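Glideosome-associated protein 50 (Plasmodium falciparum 3D7, PDB 3TGH) is a component of the glideosome, the complex behind parasite gliding and host cell invasion, and probably anchors it in the inner membrane complex. Local coordinates at residues P55-L60 with N90-K95. Residues are numbered along the deposited sequence; the frame is centred on the assembly and turned at random. Where two conformers were deposited one is given.
Sequences PAWKNL and NAQLLK
Trp57 and Lys95 bridge two helical segments, 56-60 and 90-95, whose axes pass 13.8 Å apart at closest approach, with 73° between their directions. At that spacing the backbones do not pack together, and the indole of Trp57 spans most of the gap. Lys95 lies along one face of this indole, the two side chains running past each other in opposite directions. Lys95 CG lies over the CZ2-CH2 side of the six-membered ring, 3.6 Å from Trp57 CZ2. Lys95 CE is almost straight above the centroid of the Trp57 five-membered ring, 3.7 Å from it, a CH-pi contact. Lys95 NZ follows over the same Trp57 ring, 4.2 Å from its centroid, and makes a cation-pi interaction. A bend at chi2 of Lys95 (-101°) lays the chain along the indole, and the rest is extended. Gln92 meets the far end of the ring obliquely, with Gln92 CG 3.9 Å from Trp57 CH2. Its amide plane stands at 90° to the indole. The amide does not bond to the tryptophan: OE1 accepts from Asn44 and NE2 donates to Asp84. Trp57 NE1 donates to the backbone O of Gly51, and the rings of Phe45 and Trp121 pack edge-to-face with Trp57. The contact thus joins helices 56-62 and 89-97 within the calcineurin-like phosphoesterase fold, away from the annotated metal-binding histidines. With no hydrogen bond across, it probably rests mainly on dispersion between the lysine methylenes and the indole, with some cation-pi attraction, while the NE1 bond to Gly51 helps fix the rotation of the indole.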
loop_
_atom_site.group_PDB
_atom_site.type_symbol
_atom_site.label_atom_id
_atom_site.label_comp_id
_atom_site.label_asym_id
_atom_site.label_seq_id
_atom_site.Cartn_x
_atom_site.Cartn_y
_atom_site.Cartn_z
ATOM N N PRO A 55 21.045 -11.082 -6.299
ATOM C CA PRO A 55 20.964 -11.837 -5.040
ATOM C C PRO A 55 20.035 -11.208 -3.994
ATOM O O PRO A 55 19.513 -11.920 -3.128
ATOM C CB PRO A 55 22.408 -11.819 -4.531
ATOM C CG PRO A 55 23.232 -11.729 -5.759
ATOM C CD PRO A 55 22.442 -10.915 -6.747
ATOM N N ALA A 56 19.829 -9.893 -4.082
ATOM C CA ALA A 56 18.956 -9.177 -3.151
ATOM C C ALA A 56 17.526 -9.731 -3.092
ATOM O O ALA A 56 16.896 -9.682 -2.036
ATOM C CB ALA A 56 18.939 -7.684 -3.480
ATOM N N TRP A 57 17.013 -10.266 -4.201
ATOM C CA TRP A 57 15.680 -10.894 -4.182
ATOM C C TRP A 57 15.628 -12.029 -3.158
ATOM O O TRP A 57 14.693 -12.127 -2.362
ATOM C CB TRP A 57 15.285 -11.438 -5.559
ATOM C CG TRP A 57 14.965 -10.395 -6.583
ATOM C CD1 TRP A 57 15.749 -10.006 -7.632
ATOM C CD2 TRP A 57 13.760 -9.624 -6.679
ATOM N NE1 TRP A 57 15.115 -9.042 -8.370
ATOM C CE2 TRP A 57 13.888 -8.790 -7.813
ATOM C CE3 TRP A 57 12.587 -9.557 -5.918
ATOM C CZ2 TRP A 57 12.889 -7.889 -8.197
ATOM C CZ3 TRP A 57 11.591 -8.672 -6.308
ATOM C CH2 TRP A 57 11.746 -7.858 -7.441
ATOM N N LYS A 58 16.638 -12.889 -3.190
ATOM C CA LYS A 58 16.725 -13.998 -2.251
ATOM C C LYS A 58 17.066 -13.524 -0.837
ATOM O O LYS A 58 16.410 -13.918 0.137
ATOM C CB LYS A 58 17.759 -15.019 -2.723
ATOM C CG LYS A 58 17.745 -16.311 -1.927
ATOM C CD LYS A 58 18.649 -17.361 -2.552
ATOM C CE LYS A 58 18.558 -18.684 -1.804
ATOM N NZ LYS A 58 19.101 -18.591 -0.422
ATOM N N ASN A 59 18.081 -12.670 -0.736
ATOM C CA ASN A 59 18.631 -12.260 0.562
ATOM C C ASN A 59 17.737 -11.332 1.384
ATOM O O ASN A 59 17.730 -11.427 2.611
ATOM C CB ASN A 59 19.999 -11.592 0.379
ATOM C CG ASN A 59 21.044 -12.539 -0.173
ATOM O OD1 ASN A 59 21.020 -13.745 0.095
ATOM N ND2 ASN A 59 21.981 -11.998 -0.939
ATOM N N LEU A 60 16.994 -10.443 0.721
ATOM C CA LEU A 60 16.173 -9.452 1.420
ATOM C C LEU A 60 14.674 -9.739 1.415
ATOM O O LEU A 60 13.944 -9.117 2.173
ATOM C CB LEU A 60 16.421 -8.049 0.852
ATOM C CG LEU A 60 17.861 -7.534 0.910
ATOM C CD1 LEU A 60 17.966 -6.142 0.285
ATOM C CD2 LEU A 60 18.370 -7.522 2.348
ATOM N N ASN A 90 12.338 -1.835 -13.894
ATOM C CA ASN A 90 11.693 -2.750 -14.837
ATOM C C ASN A 90 11.759 -4.207 -14.379
ATOM O O ASN A 90 10.819 -4.979 -14.592
ATOM C CB ASN A 90 12.317 -2.594 -16.229
ATOM C CG ASN A 90 11.605 -3.415 -17.280
ATOM O OD1 ASN A 90 12.168 -4.368 -17.821
ATOM N ND2 ASN A 90 10.354 -3.064 -17.564
ATOM N N ALA A 91 12.860 -4.577 -13.733
ATOM C CA ALA A 91 13.000 -5.903 -13.159
ATOM C C ALA A 91 11.928 -6.208 -12.119
ATOM O O ALA A 91 11.429 -7.329 -12.052
ATOM C CB ALA A 91 14.406 -6.085 -12.551
ATOM N N GLN A 92 11.563 -5.214 -11.308
ATOM C CA GLN A 92 10.517 -5.416 -10.312
ATOM C C GLN A 92 9.148 -5.587 -10.964
ATOM O O GLN A 92 8.313 -6.330 -10.463
ATOM C CB GLN A 92 10.489 -4.254 -9.324
ATOM C CG GLN A 92 11.768 -4.128 -8.543
ATOM C CD GLN A 92 11.609 -3.305 -7.286
ATOM O OE1 GLN A 92 10.631 -3.449 -6.541
ATOM N NE2 GLN A 92 12.587 -2.446 -7.025
ATOM N N LEU A 93 8.932 -4.893 -12.077
ATOM C CA LEU A 93 7.716 -5.041 -12.875
ATOM C C LEU A 93 7.630 -6.444 -13.495
ATOM O O LEU A 93 6.576 -7.105 -13.438
ATOM C CB LEU A 93 7.677 -3.952 -13.952
ATOM C CG LEU A 93 6.471 -3.931 -14.892
ATOM C CD1 LEU A 93 5.230 -3.485 -14.142
ATOM C CD2 LEU A 93 6.736 -3.032 -16.104
ATOM N N LEU A 94 8.730 -6.914 -14.079
ATOM C CA LEU A 94 8.729 -8.224 -14.723
ATOM C C LEU A 94 8.509 -9.348 -13.708
ATOM O O LEU A 94 7.814 -10.327 -13.999
ATOM C CB LEU A 94 10.017 -8.444 -15.517
ATOM C CG LEU A 94 10.165 -7.566 -16.759
ATOM C CD1 LEU A 94 11.560 -7.727 -17.350
ATOM C CD2 LEU A 94 9.078 -7.869 -17.802
ATOM N N LYS A 95 9.082 -9.204 -12.518
ATOM C CA LYS A 95 8.793 -10.134 -11.424
ATOM C C LYS A 95 7.311 -10.068 -11.051
ATOM O O LYS A 95 6.709 -11.074 -10.671
ATOM C CB LYS A 95 9.638 -9.793 -10.195
ATOM C CG LYS A 95 11.075 -10.231 -10.297
ATOM C CD LYS A 95 11.344 -11.502 -9.522
ATOM C CE LYS A 95 12.803 -11.898 -9.634
ATOM N NZ LYS A 95 13.116 -13.139 -8.875
#